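Local coordinates for uncharacterized protein (Enterococcus faecalis, PDB 3CLQ), which is of unknown function but belongs to the AllG family, named after a subunit of oxamate carbamoyltransferase, at residues Ile35-Asp40 and Met113-Ile118; Glu172-Arg177 and Thr199-Ala204; Pro207-Thr212 and Glu221-Leu226. One frame throughout, in Å; residues are numbered along the deposited sequence.

Contact 1. Residues Ile35-Asp40 and Met113-Ile118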
ATOM      1  N   ILE B  35      15.625 -11.659 -26.304  1.00 55.71           N
ATOM      2  CA  ILE B  35      15.777 -12.214 -27.640  1.00 56.45           C
ATOM      3  C   ILE B  35      14.730 -13.267 -28.012  1.00 57.05           C
ATOM      4  O   ILE B  35      14.430 -13.447 -29.191  1.00 57.07           O
ATOM      5  CB  ILE B  35      17.186 -12.796 -27.832  1.00 56.94           C
ATOM      6  CG1 ILE B  35      17.707 -12.551 -29.276  1.00 57.20           C
ATOM      7  CG2 ILE B  35      17.230 -14.246 -27.353  1.00 56.66           C
ATOM      8  CD1 ILE B  35      17.235 -13.529 -30.350  1.00 57.55           C
ATOM      9  N   ASN B  36      14.170 -13.956 -27.016  1.00 57.36           N
ATOM     10  CA  ASN B  36      13.153 -14.981 -27.279  1.00 57.15           C
ATOM     11  C   ASN B  36      11.773 -14.431 -27.610  1.00 57.64           C
ATOM     12  O   ASN B  36      10.971 -15.136 -28.212  1.00 58.08           O
ATOM     13  CB  ASN B  36      12.984 -15.940 -26.096  1.00 56.38           C
ATOM     14  CG  ASN B  36      14.211 -16.760 -25.822  1.00 55.70           C
ATOM     15  OD1 ASN B  36      15.062 -16.934 -26.689  1.00 55.27           O
ATOM     16  ND2 ASN B  36      14.313 -17.274 -24.599  1.00 55.52           N
ATOM     17  N   VAL B  37      11.460 -13.205 -27.195  1.00 58.06           N
ATOM     18  CA  VAL B  37      10.069 -12.772 -27.294  1.00 58.52           C
ATOM     19  C   VAL B  37       9.809 -11.411 -27.933  1.00 59.86           C
ATOM     20  O   VAL B  37       8.689 -11.130 -28.349  1.00 60.28           O
ATOM     21  CB  VAL B  37       9.372 -12.839 -25.927  1.00 57.88           C
ATOM     22  CG1 VAL B  37       9.427 -14.249 -25.380  1.00 57.10           C
ATOM     23  CG2 VAL B  37      10.013 -11.871 -24.960  1.00 57.83           C
HETATM   24  N   MSE B  38      10.827 -10.569 -28.019  1.00 61.89           N
HETATM   25  CA  MSE B  38      10.643  -9.211 -28.542  1.00 63.84           C
HETATM   26  C   MSE B  38      10.708  -9.160 -30.063  1.00 63.52           C
HETATM   27  O   MSE B  38      11.349 -10.006 -30.672  1.00 62.59           O
HETATM   28  CB  MSE B  38      11.673  -8.271 -27.926  1.00 63.95           C
HETATM   29  CG  MSE B  38      11.572  -8.233 -26.404  1.00 65.34           C
HETATM   30 SE   MSE B  38      12.251  -6.563 -25.641  0.75 66.60          SE
HETATM   31  CE  MSE B  38      12.176  -5.476 -27.258  1.00 65.52           C
ATOM     32  N   PRO B  39      10.047  -8.151 -30.676  1.00 64.44           N
ATOM     33  CA  PRO B  39      10.040  -7.974 -32.138  1.00 64.69           C
ATOM     34  C   PRO B  39      11.396  -7.501 -32.666  1.00 65.32           C
ATOM     35  O   PRO B  39      12.036  -6.659 -32.036  1.00 64.54           O
ATOM     36  CB  PRO B  39       8.986  -6.871 -32.370  1.00 64.27           C
ATOM     37  CG  PRO B  39       8.368  -6.575 -31.047  1.00 63.29           C
ATOM     38  CD  PRO B  39       9.292  -7.084 -29.990  1.00 63.82           C
ATOM     39  N   ASP B  40      11.813  -8.051 -33.809  1.00 66.68           N
ATOM     40  CA  ASP B  40      13.041  -7.652 -34.522  1.00 67.34           C
ATOM     41  C   ASP B  40      14.285  -7.618 -33.642  1.00 67.54           C
ATOM     42  O   ASP B  40      15.068  -6.685 -33.698  1.00 67.82           O
ATOM     43  CB  ASP B  40      12.862  -6.292 -35.208  1.00 68.32           C
ATOM     44  CG  ASP B  40      11.487  -6.122 -35.820  1.00 68.95           C
ATOM     45  OD1 ASP B  40      10.684  -5.314 -35.275  1.00 69.40           O
ATOM     46  OD2 ASP B  40      11.213  -6.802 -36.834  1.00 68.99           O
HETATM   47  N   MSE B 113      18.886 -10.180 -21.182  1.00 59.71           N
HETATM   48  CA  MSE B 113      18.163  -9.699 -20.025  1.00 60.33           C
HETATM   49  C   MSE B 113      16.751 -10.245 -20.078  1.00 58.74           C
HETATM   50  O   MSE B 113      16.213 -10.465 -21.162  1.00 58.06           O
HETATM   51  CB  MSE B 113      18.145  -8.183 -19.989  1.00 60.81           C
HETATM   52  CG  MSE B 113      19.493  -7.632 -19.660  1.00 62.19           C
HETATM   53 SE   MSE B 113      19.594  -5.714 -19.928  0.70 63.88          SE
HETATM   54  CE  MSE B 113      21.373  -5.683 -20.714  1.00 61.64           C
ATOM     55  N   TYR B 114      16.163 -10.481 -18.907  1.00 57.39           N
ATOM     56  CA  TYR B 114      14.779 -10.904 -18.843  1.00 55.68           C
ATOM     57  C   TYR B 114      13.883  -9.684 -18.899  1.00 54.73           C
ATOM     58  O   TYR B 114      14.237  -8.638 -18.358  1.00 55.06           O
ATOM     59  CB  TYR B 114      14.531 -11.713 -17.578  1.00 55.64           C
ATOM     60  CG  TYR B 114      14.743 -13.164 -17.822  1.00 55.22           C
ATOM     61  CD1 TYR B 114      16.032 -13.695 -17.872  1.00 56.14           C
ATOM     62  CD2 TYR B 114      13.669 -14.007 -18.060  1.00 54.88           C
ATOM     63  CE1 TYR B 114      16.243 -15.058 -18.146  1.00 55.63           C
ATOM     64  CE2 TYR B 114      13.862 -15.362 -18.321  1.00 55.12           C
ATOM     65  CZ  TYR B 114      15.151 -15.874 -18.370  1.00 55.46           C
ATOM     66  OH  TYR B 114      15.345 -17.198 -18.637  1.00 55.55           O
ATOM     67  N   VAL B 115      12.743  -9.819 -19.575  1.00 53.15           N
ATOM     68  CA  VAL B 115      11.738  -8.751 -19.651  1.00 51.92           C
ATOM     69  C   VAL B 115      10.354  -9.238 -19.200  1.00 50.58           C
ATOM     70  O   VAL B 115      10.071 -10.424 -19.319  1.00 49.94           O
ATOM     71  CB  VAL B 115      11.632  -8.152 -21.089  1.00 51.85           C
ATOM     72  CG1 VAL B 115      12.848  -7.314 -21.414  1.00 51.60           C
ATOM     73  CG2 VAL B 115      11.437  -9.251 -22.146  1.00 52.11           C
ATOM     74  N   HIS B 116       9.522  -8.330 -18.661  1.00 49.93           N
ATOM     75  CA  HIS B 116       8.080  -8.590 -18.430  1.00 49.39           C
ATOM     76  C   HIS B 116       7.403  -8.780 -19.773  1.00 49.75           C
ATOM     77  O   HIS B 116       7.661  -8.022 -20.698  1.00 50.88           O
ATOM     78  CB  HIS B 116       7.356  -7.383 -17.815  1.00 47.52           C
ATOM     79  CG  HIS B 116       7.923  -6.901 -16.523  1.00 46.56           C
ATOM     80  ND1 HIS B 116       9.203  -6.406 -16.408  1.00 46.53           N
ATOM     81  CD2 HIS B 116       7.354  -6.761 -15.304  1.00 45.70           C
ATOM     82  CE1 HIS B 116       9.413  -6.030 -15.156  1.00 45.31           C
ATOM     83  NE2 HIS B 116       8.307  -6.234 -14.469  1.00 44.46           N
ATOM     84  N   ILE B 117       6.516  -9.750 -19.895  1.00 49.80           N
ATOM     85  CA  ILE B 117       5.713  -9.807 -21.095  1.00 50.60           C
ATOM     86  C   ILE B 117       4.297  -9.422 -20.715  1.00 50.79           C
ATOM     87  O   ILE B 117       3.638 -10.152 -19.966  1.00 51.93           O
ATOM     88  CB  ILE B 117       5.679 -11.193 -21.680  1.00 50.97           C
ATOM     89  CG1 ILE B 117       7.080 -11.783 -21.708  1.00 51.41           C
ATOM     90  CG2 ILE B 117       5.111 -11.136 -23.064  1.00 51.02           C
ATOM     91  CD1 ILE B 117       7.087 -13.289 -21.534  1.00 51.84           C
ATOM     92  N   ILE B 118       3.841  -8.290 -21.237  1.00 49.80           N
ATOM     93  CA  ILE B 118       2.583  -7.683 -20.839  1.00 50.85           C
ATOM     94  C   ILE B 118       1.687  -7.597 -22.057  1.00 51.75           C
ATOM     95  O   ILE B 118       2.083  -7.051 -23.070  1.00 54.21           O
ATOM     96  CB  ILE B 118       2.824  -6.253 -20.281  1.00 50.26           C
ATOM     97  CG1 ILE B 118       3.593  -6.305 -18.968  1.00 49.10           C
ATOM     98  CG2 ILE B 118       1.520  -5.521 -20.041  1.00 50.24           C
ATOM     99  CD1 ILE B 118       4.131  -4.966 -18.573  1.00 49.25           C
TER
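On an inner strand, 114-120, of a four-stranded antiparallel sheet, Val115 and Ile117 receive Val37 and Met38 from the turn that leaves the short helix 34-37. That helix directly follows strand 26-33, the neighbour of 114-120, so the chain leaves the end of one strand and folds back over a face of the next. Val115 pairs through its backbone with Asp32 of strand 26-33, and just beyond the strands Met113 pairs with Ala34. Across the two segments themselves the contact is purely apolar and modest, burying 154 Å² in all. Val37 reaches it with one branch: CG2 lies 4.1 Å from Val115 CG2, the two side chains sliding past each other in opposite directions. The same methyl, Val37 CG2, is 4.4 Å from Ile117 CG1 and thus touches two residues two positions apart on the strand. The torsion of Val37 explains the choice of branch, since a chi1 of -58° turns CG1 anti to the carbonyl carbon and leaves CG2 between N and C, facing the sheet. The CB of Ile117 is turned aside, but CG1 brings the branch round to Val37. Phe128 of the outermost strand 126-130 touches Val37, Met38, Pro39 and Ile117, extending the apolar cluster to the next strand. Where the turn continues, Pro39 O accepts a hydrogen bond from His99 ND1. Val115 divides its two methyls between neighbours, CG2 meeting Val37 while CG1 lies 4.3 Å from SE of Met38, a selenomethionine in this crystal.

Contact 2. Residues Glu172-Arg177 and Thr199-Ala204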
ATOM      1  N   GLU B 172      -4.123 -17.149 -15.966  1.00 62.59           N
ATOM      2  CA  GLU B 172      -4.998 -15.985 -16.053  1.00 63.34           C
ATOM      3  C   GLU B 172      -4.200 -14.683 -16.177  1.00 62.26           C
ATOM      4  O   GLU B 172      -4.737 -13.647 -16.575  1.00 62.22           O
ATOM      5  CB  GLU B 172      -5.854 -15.901 -14.792  1.00 65.03           C
ATOM      6  CG  GLU B 172      -5.016 -15.698 -13.493  1.00 67.58           C
ATOM      7  CD  GLU B 172      -4.633 -17.025 -12.773  1.00 69.30           C
ATOM      8  OE1 GLU B 172      -4.107 -17.981 -13.439  1.00 69.88           O
ATOM      9  OE2 GLU B 172      -4.859 -17.095 -11.531  1.00 68.83           O
ATOM     10  N   GLY B 173      -2.924 -14.738 -15.808  1.00 60.76           N
ATOM     11  CA  GLY B 173      -2.101 -13.558 -15.739  1.00 59.13           C
ATOM     12  C   GLY B 173      -2.437 -12.676 -14.548  1.00 58.83           C
ATOM     13  O   GLY B 173      -3.433 -12.881 -13.856  1.00 58.62           O
ATOM     14  N   ILE B 174      -1.582 -11.690 -14.315  1.00 58.61           N
ATOM     15  CA  ILE B 174      -1.806 -10.670 -13.320  1.00 58.53           C
ATOM     16  C   ILE B 174      -2.322  -9.395 -14.021  1.00 59.60           C
ATOM     17  O   ILE B 174      -1.749  -8.918 -15.031  1.00 59.62           O
ATOM     18  CB  ILE B 174      -0.502 -10.411 -12.544  1.00 58.80           C
ATOM     19  CG1 ILE B 174      -0.061 -11.705 -11.852  1.00 59.48           C
ATOM     20  CG2 ILE B 174      -0.642  -9.258 -11.563  1.00 57.88           C
ATOM     21  CD1 ILE B 174       1.019 -11.520 -10.826  1.00 60.04           C
ATOM     22  N   ASP B 175      -3.434  -8.869 -13.499  1.00 59.29           N
ATOM     23  CA  ASP B 175      -4.079  -7.685 -14.063  1.00 58.11           C
ATOM     24  C   ASP B 175      -3.419  -6.414 -13.575  1.00 56.45           C
ATOM     25  O   ASP B 175      -3.487  -6.059 -12.405  1.00 57.28           O
ATOM     26  CB  ASP B 175      -5.569  -7.675 -13.726  1.00 58.64           C
ATOM     27  CG  ASP B 175      -6.283  -6.446 -14.258  1.00 59.71           C
ATOM     28  OD1 ASP B 175      -5.630  -5.524 -14.822  1.00 59.56           O
ATOM     29  OD2 ASP B 175      -7.522  -6.417 -14.108  1.00 61.29           O
ATOM     30  N   LEU B 176      -2.790  -5.707 -14.487  1.00 55.08           N
ATOM     31  CA  LEU B 176      -1.965  -4.619 -14.073  1.00 54.08           C
ATOM     32  C   LEU B 176      -2.777  -3.345 -13.854  1.00 54.91           C
ATOM     33  O   LEU B 176      -2.503  -2.572 -12.942  1.00 54.67           O
ATOM     34  CB  LEU B 176      -0.878  -4.430 -15.098  1.00 53.03           C
ATOM     35  CG  LEU B 176       0.526  -4.975 -14.819  1.00 52.50           C
ATOM     36  CD1 LEU B 176       0.597  -6.081 -13.772  1.00 50.43           C
ATOM     37  CD2 LEU B 176       1.195  -5.406 -16.132  1.00 51.26           C
ATOM     38  N   ARG B 177      -3.794  -3.117 -14.671  1.00 56.11           N
ATOM     39  CA  ARG B 177      -4.576  -1.911 -14.473  1.00 56.41           C
ATOM     40  C   ARG B 177      -5.313  -1.975 -13.151  1.00 55.82           C
ATOM     41  O   ARG B 177      -5.483  -0.973 -12.490  1.00 55.92           O
ATOM     42  CB  ARG B 177      -5.552  -1.650 -15.610  1.00 56.83           C
ATOM     43  CG  ARG B 177      -6.133  -0.258 -15.559  1.00 57.15           C
ATOM     44  CD  ARG B 177      -7.235  -0.094 -16.574  1.00 58.43           C
ATOM     45  NE  ARG B 177      -8.404  -0.901 -16.228  1.00 59.74           N
ATOM     46  CZ  ARG B 177      -9.462  -1.067 -17.019  1.00 60.25           C
ATOM     47  NH1 ARG B 177      -9.519  -0.480 -18.209  1.00 60.47           N
ATOM     48  NH2 ARG B 177     -10.471  -1.814 -16.613  1.00 60.67           N
ATOM     49  N   THR B 199       4.937  -3.943  -3.268  1.00 52.74           N
ATOM     50  CA  THR B 199       4.477  -4.873  -2.256  1.00 53.06           C
ATOM     51  C   THR B 199       3.251  -5.665  -2.706  1.00 51.76           C
ATOM     52  O   THR B 199       3.040  -6.784  -2.262  1.00 53.20           O
ATOM     53  CB  THR B 199       4.176  -4.091  -0.985  1.00 54.36           C
ATOM     54  OG1 THR B 199       5.289  -3.229  -0.749  1.00 55.68           O
ATOM     55  CG2 THR B 199       4.008  -5.000   0.204  1.00 54.92           C
ATOM     56  N   LEU B 200       2.439  -5.100  -3.585  1.00 50.06           N
ATOM     57  CA  LEU B 200       1.291  -5.840  -4.084  1.00 50.29           C
ATOM     58  C   LEU B 200       1.724  -6.885  -5.095  1.00 50.78           C
ATOM     59  O   LEU B 200       1.087  -7.921  -5.232  1.00 51.60           O
ATOM     60  CB  LEU B 200       0.256  -4.920  -4.736  1.00 49.59           C
ATOM     61  CG  LEU B 200      -0.639  -4.103  -3.804  1.00 50.11           C
ATOM     62  CD1 LEU B 200      -1.306  -2.986  -4.628  1.00 50.90           C
ATOM     63  CD2 LEU B 200      -1.682  -4.935  -3.028  1.00 47.79           C
ATOM     64  N   LEU B 201       2.807  -6.605  -5.801  1.00 50.95           N
ATOM     65  CA  LEU B 201       3.280  -7.482  -6.839  1.00 51.49           C
ATOM     66  C   LEU B 201       4.041  -8.658  -6.252  1.00 52.25           C
ATOM     67  O   LEU B 201       3.819  -9.792  -6.671  1.00 53.65           O
ATOM     68  CB  LEU B 201       4.191  -6.710  -7.777  1.00 51.50           C
ATOM     69  CG  LEU B 201       4.102  -6.959  -9.272  1.00 50.92           C
ATOM     70  CD1 LEU B 201       5.459  -6.751  -9.947  1.00 50.57           C
ATOM     71  CD2 LEU B 201       3.611  -8.320  -9.512  1.00 50.81           C
ATOM     72  N   VAL B 202       4.933  -8.425  -5.291  1.00 52.46           N
ATOM     73  CA  VAL B 202       5.761  -9.537  -4.821  1.00 53.09           C
ATOM     74  C   VAL B 202       4.852 -10.517  -4.103  1.00 53.92           C
ATOM     75  O   VAL B 202       5.105 -11.710  -4.079  1.00 53.49           O
ATOM     76  CB  VAL B 202       6.965  -9.127  -3.894  1.00 54.27           C
ATOM     77  CG1 VAL B 202       7.481  -7.720  -4.181  1.00 54.63           C
ATOM     78  CG2 VAL B 202       6.626  -9.285  -2.413  1.00 55.37           C
ATOM     79  N   GLN B 203       3.775  -9.997  -3.531  1.00 54.88           N
ATOM     80  CA  GLN B 203       2.807 -10.822  -2.862  1.00 56.09           C
ATOM     81  C   GLN B 203       1.969 -11.685  -3.837  1.00 55.50           C
ATOM     82  O   GLN B 203       1.678 -12.846  -3.566  1.00 55.17           O
ATOM     83  CB  GLN B 203       1.881  -9.948  -2.021  1.00 57.52           C
ATOM     84  CG  GLN B 203       0.927 -10.765  -1.210  1.00 58.22           C
ATOM     85  CD  GLN B 203      -0.212  -9.957  -0.662  1.00 61.00           C
ATOM     86  OE1 GLN B 203      -0.517  -8.848  -1.148  1.00 62.26           O
ATOM     87  NE2 GLN B 203      -0.865 -10.497   0.363  1.00 60.88           N
ATOM     88  N   ALA B 204       1.562 -11.119  -4.957  1.00 55.07           N
ATOM     89  CA  ALA B 204       0.821 -11.889  -5.931  1.00 55.23           C
ATOM     90  C   ALA B 204       1.726 -12.952  -6.568  1.00 55.83           C
ATOM     91  O   ALA B 204       1.272 -14.042  -6.912  1.00 56.54           O
ATOM     92  CB  ALA B 204       0.227 -10.978  -6.982  1.00 55.44           C
TER
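Ile174 packs on Leu201 and Ala204 where the short outermost strand 174-175 of the antiparallel sheet lies beside helix 195-210. The apolar part is carried by one methyl: Ile174 CD1 stands 4.0 Å from Ala204 CB and 4.3 Å from Leu201 CD2. Leu201 and Ala204 are three positions apart in the helix, so both present themselves on the same side, and the tip of Ile174 meets the short side chain and the longer one together. The side chain of Ile174 is extended beyond CG1 (chi2 -167°), which carries CD1 outward to the helix, while CG2 stays farther from it. Met179 of helix 176-183 touches both Ile174 and Ala204.

The hydrogen bonds nearby belong to the separate elements. Ile174 pairs through its backbone with Leu28 of strand 26-33, and Asp175 is the N-cap of helix 176-183, its OD1 accepting from Leu178 N. In the other segment Ala204 N donates to Leu200 O at 3.2 Å, one helical turn back.

A third kind of contact is between subunits: Thr199 packs on Thr199 of the second subunit, and Gln203 likewise meets Thr199 of that subunit.

No hydrogen bond crosses between 172-177 and 199-204, and 109 Å² is buried, consistent with an association of strand and helix by van der Waals contact and exclusion of water, while the backbone pairing of Ile174 with Leu28 ties its strand to the sheet.

Contact 3. Residues Pro207-Thr212 and Glu221-Leu226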
ATOM      1  N   PRO B 207       2.862 -17.084  -4.342  1.00 55.33           N
ATOM      2  CA  PRO B 207       2.218 -18.398  -4.449  1.00 55.00           C
ATOM      3  C   PRO B 207       2.762 -19.189  -5.650  1.00 55.32           C
ATOM      4  O   PRO B 207       3.024 -20.381  -5.563  1.00 54.27           O
ATOM      5  CB  PRO B 207       0.734 -18.053  -4.675  1.00 55.32           C
ATOM      6  CG  PRO B 207       0.558 -16.640  -4.223  1.00 55.17           C
ATOM      7  CD  PRO B 207       1.894 -15.971  -4.215  1.00 55.24           C
ATOM      8  N   TYR B 208       2.931 -18.501  -6.767  1.00 56.61           N
ATOM      9  CA  TYR B 208       3.433 -19.119  -7.989  1.00 57.00           C
ATOM     10  C   TYR B 208       4.907 -19.510  -7.917  1.00 56.83           C
ATOM     11  O   TYR B 208       5.289 -20.560  -8.429  1.00 57.97           O
ATOM     12  CB  TYR B 208       3.167 -18.208  -9.190  1.00 57.34           C
ATOM     13  CG  TYR B 208       1.739 -17.756  -9.255  1.00 57.66           C
ATOM     14  CD1 TYR B 208       0.699 -18.658  -9.096  1.00 57.68           C
ATOM     15  CD2 TYR B 208       1.425 -16.416  -9.445  1.00 58.28           C
ATOM     16  CE1 TYR B 208      -0.617 -18.249  -9.128  1.00 58.03           C
ATOM     17  CE2 TYR B 208       0.112 -15.989  -9.484  1.00 58.20           C
ATOM     18  CZ  TYR B 208      -0.904 -16.913  -9.332  1.00 58.56           C
ATOM     19  OH  TYR B 208      -2.213 -16.485  -9.386  1.00 59.00           O
HETATM   20  N   MSE B 209       5.731 -18.683  -7.288  1.00 56.27           N
HETATM   21  CA  MSE B 209       7.134 -19.014  -7.136  1.00 57.31           C
HETATM   22  C   MSE B 209       7.273 -20.266  -6.306  1.00 55.36           C
HETATM   23  O   MSE B 209       8.124 -21.101  -6.557  1.00 55.18           O
HETATM   24  CB  MSE B 209       7.917 -17.896  -6.459  1.00 58.16           C
HETATM   25  CG  MSE B 209       8.035 -16.601  -7.246  1.00 60.23           C
HETATM   26 SE   MSE B 209       8.735 -15.176  -6.088  0.60 62.23          SE
HETATM   27  CE  MSE B 209      10.547 -15.777  -5.898  1.00 62.21           C
ATOM     28  N   VAL B 210       6.436 -20.404  -5.302  1.00 53.35           N
ATOM     29  CA  VAL B 210       6.550 -21.566  -4.456  1.00 52.10           C
ATOM     30  C   VAL B 210       6.226 -22.879  -5.199  1.00 51.28           C
ATOM     31  O   VAL B 210       6.663 -23.951  -4.792  1.00 49.78           O
ATOM     32  CB  VAL B 210       5.684 -21.376  -3.220  1.00 52.45           C
ATOM     33  CG1 VAL B 210       5.501 -22.671  -2.473  1.00 52.40           C
ATOM     34  CG2 VAL B 210       6.315 -20.310  -2.336  1.00 52.89           C
ATOM     35  N   GLN B 211       5.487 -22.785  -6.303  1.00 50.84           N
ATOM     36  CA  GLN B 211       5.060 -23.968  -7.045  1.00 51.44           C
ATOM     37  C   GLN B 211       6.147 -24.441  -8.015  1.00 51.68           C
ATOM     38  O   GLN B 211       5.971 -25.371  -8.804  1.00 50.93           O
ATOM     39  CB  GLN B 211       3.776 -23.667  -7.802  1.00 51.36           C
ATOM     40  CG  GLN B 211       2.538 -23.890  -6.975  1.00 52.57           C
ATOM     41  CD  GLN B 211       1.285 -23.483  -7.705  1.00 53.54           C
ATOM     42  OE1 GLN B 211       0.782 -22.378  -7.509  1.00 55.27           O
ATOM     43  NE2 GLN B 211       0.782 -24.358  -8.566  1.00 53.25           N
ATOM     44  N   THR B 212       7.287 -23.789  -7.900  1.00 52.12           N
ATOM     45  CA  THR B 212       8.349 -23.879  -8.862  1.00 52.41           C
ATOM     46  C   THR B 212       9.334 -24.934  -8.375  1.00 53.13           C
ATOM     47  O   THR B 212       9.200 -25.447  -7.260  1.00 54.31           O
ATOM     48  CB  THR B 212       8.998 -22.505  -8.970  1.00 51.98           C
ATOM     49  OG1 THR B 212       9.140 -22.147 -10.340  1.00 52.50           O
ATOM     50  CG2 THR B 212      10.317 -22.458  -8.250  1.00 51.38           C
ATOM     51  N   GLU B 221      17.126 -16.162  -1.081  1.00 53.88           N
ATOM     52  CA  GLU B 221      17.857 -15.004  -1.577  1.00 55.07           C
ATOM     53  C   GLU B 221      17.050 -14.153  -2.570  1.00 53.80           C
ATOM     54  O   GLU B 221      17.228 -12.928  -2.640  1.00 54.40           O
ATOM     55  CB  GLU B 221      19.264 -15.373  -2.072  1.00 55.85           C
ATOM     56  CG  GLU B 221      19.408 -15.725  -3.510  1.00 57.52           C
ATOM     57  CD  GLU B 221      20.888 -15.903  -3.895  1.00 58.66           C
ATOM     58  OE1 GLU B 221      21.372 -17.072  -3.980  1.00 59.62           O
ATOM     59  OE2 GLU B 221      21.576 -14.865  -4.096  1.00 60.33           O
ATOM     60  N   VAL B 222      16.120 -14.765  -3.291  1.00 51.39           N
ATOM     61  CA  VAL B 222      15.223 -13.960  -4.113  1.00 49.61           C
ATOM     62  C   VAL B 222      14.283 -13.035  -3.288  1.00 50.56           C
ATOM     63  O   VAL B 222      13.978 -11.920  -3.716  1.00 51.19           O
ATOM     64  CB  VAL B 222      14.426 -14.818  -5.087  1.00 48.08           C
ATOM     65  CG1 VAL B 222      13.217 -14.078  -5.565  1.00 47.49           C
ATOM     66  CG2 VAL B 222      15.290 -15.198  -6.264  1.00 48.97           C
ATOM     67  N   PHE B 223      13.829 -13.466  -2.115  1.00 49.66           N
ATOM     68  CA  PHE B 223      13.060 -12.548  -1.286  1.00 49.93           C
ATOM     69  C   PHE B 223      13.964 -11.443  -0.778  1.00 50.65           C
ATOM     70  O   PHE B 223      13.554 -10.288  -0.689  1.00 50.93           O
ATOM     71  CB  PHE B 223      12.444 -13.245  -0.081  1.00 48.59           C
ATOM     72  CG  PHE B 223      11.465 -14.313  -0.432  1.00 47.82           C
ATOM     73  CD1 PHE B 223      10.395 -14.040  -1.287  1.00 46.85           C
ATOM     74  CD2 PHE B 223      11.599 -15.591   0.107  1.00 46.73           C
ATOM     75  CE1 PHE B 223       9.485 -15.027  -1.612  1.00 46.98           C
ATOM     76  CE2 PHE B 223      10.680 -16.590  -0.201  1.00 46.61           C
ATOM     77  CZ  PHE B 223       9.628 -16.321  -1.064  1.00 47.12           C
ATOM     78  N   GLU B 224      15.192 -11.801  -0.426  1.00 51.12           N
ATOM     79  CA  GLU B 224      16.131 -10.817   0.070  1.00 51.89           C
ATOM     80  C   GLU B 224      16.282  -9.737  -0.987  1.00 51.94           C
ATOM     81  O   GLU B 224      16.299  -8.547  -0.677  1.00 53.11           O
ATOM     82  CB  GLU B 224      17.465 -11.473   0.309  1.00 53.17           C
ATOM     83  CG  GLU B 224      18.248 -10.982   1.507  1.00 54.55           C
ATOM     84  CD  GLU B 224      19.134 -12.113   2.081  1.00 55.93           C
ATOM     85  OE1 GLU B 224      18.710 -12.689   3.122  1.00 56.36           O
ATOM     86  OE2 GLU B 224      20.202 -12.448   1.480  1.00 54.46           O
ATOM     87  N   PHE B 225      16.376 -10.170  -2.238  1.00 51.07           N
ATOM     88  CA  PHE B 225      16.501  -9.284  -3.380  1.00 51.19           C
ATOM     89  C   PHE B 225      15.232  -8.428  -3.611  1.00 51.66           C
ATOM     90  O   PHE B 225      15.305  -7.214  -3.877  1.00 51.37           O
ATOM     91  CB  PHE B 225      16.829 -10.132  -4.616  1.00 51.33           C
ATOM     92  CG  PHE B 225      16.943  -9.351  -5.897  1.00 51.18           C
ATOM     93  CD1 PHE B 225      18.174  -8.847  -6.315  1.00 51.79           C
ATOM     94  CD2 PHE B 225      15.839  -9.152  -6.703  1.00 50.62           C
ATOM     95  CE1 PHE B 225      18.302  -8.139  -7.517  1.00 51.27           C
ATOM     96  CE2 PHE B 225      15.953  -8.436  -7.895  1.00 50.84           C
ATOM     97  CZ  PHE B 225      17.184  -7.932  -8.302  1.00 51.28           C
ATOM     98  N   LEU B 226      14.066  -9.050  -3.484  1.00 51.50           N
ATOM     99  CA  LEU B 226      12.837  -8.358  -3.802  1.00 51.26           C
ATOM    100  C   LEU B 226      12.475  -7.262  -2.799  1.00 52.61           C
ATOM    101  O   LEU B 226      11.824  -6.288  -3.168  1.00 54.36           O
ATOM    102  CB  LEU B 226      11.690  -9.344  -4.037  1.00 50.04           C
ATOM    103  CG  LEU B 226      11.759 -10.233  -5.306  1.00 49.31           C
ATOM    104  CD1 LEU B 226      10.716 -11.342  -5.209  1.00 48.73           C
ATOM    105  CD2 LEU B 226      11.611  -9.465  -6.651  1.00 48.01           C
TER
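Met209, a selenomethionine here, reaches across from 207-212 to Val222, Phe223 and Leu226. Its CB points toward 221-226 but touches none of its atoms, and the same holds for CG. The chain then runs extended to the selenium (chi2 168°), where the first contact is made: SE lies 4.4 Å from Leu226 CD1. Rotation about the CG-SE bond (chi3 71°) folds the chain, and CE turns toward Val222 and Phe223. CE is modelled too near Val222 CG1 to be credible, so the exact position of the methyl is doubtful, although Val222 probably lies beside it. As modelled, Met209 CE is 4.5 Å from Phe223 CE1 and approaches the ring obliquely, a distance that is provisional for the same reason.

These residues join two consecutive helices, 195-210 and 216-226, which are linked by a five-residue connection. Val222 and Leu226, one turn apart, direct their side chains toward Met209; Phe223 starts out to one side and swings its ring inward. The helical spacing is kept by Leu226 N, which donates to Val222 O at 2.9 Å. In 207-212 the bond from Thr212 N to Met209 O spans three residues and measures 3.1 Å, a tighter turn leading into the connection. Helix 146-168 lies against the contact, its Leu162 touching Met209. The second subunit adds a polar tie, its Arg216 NE donating to Val210 O, and its Phe223 packs on Val210.

The three contacts follow one another along the chain without interleaving. Contacts 1 and 2 both reach the four-stranded antiparallel sheet; their centres are 19 Å apart, yet they touch where Ile118 CG1 packs 3.8 Å from Leu176 CD2. Contacts 2 and 3 share helix 195-210, with centres 14 Å apart, and meet again where Glu172 OE2 lies 3.5 Å from Tyr208 OH. Both also touch the second subunit, which places this helical layer at the dimer interface. Contact 1 touches no other chain and stays about 9 Å from contact 3 at the nearest atoms. As the function of the protein is unknown, no site can be assigned to these contacts.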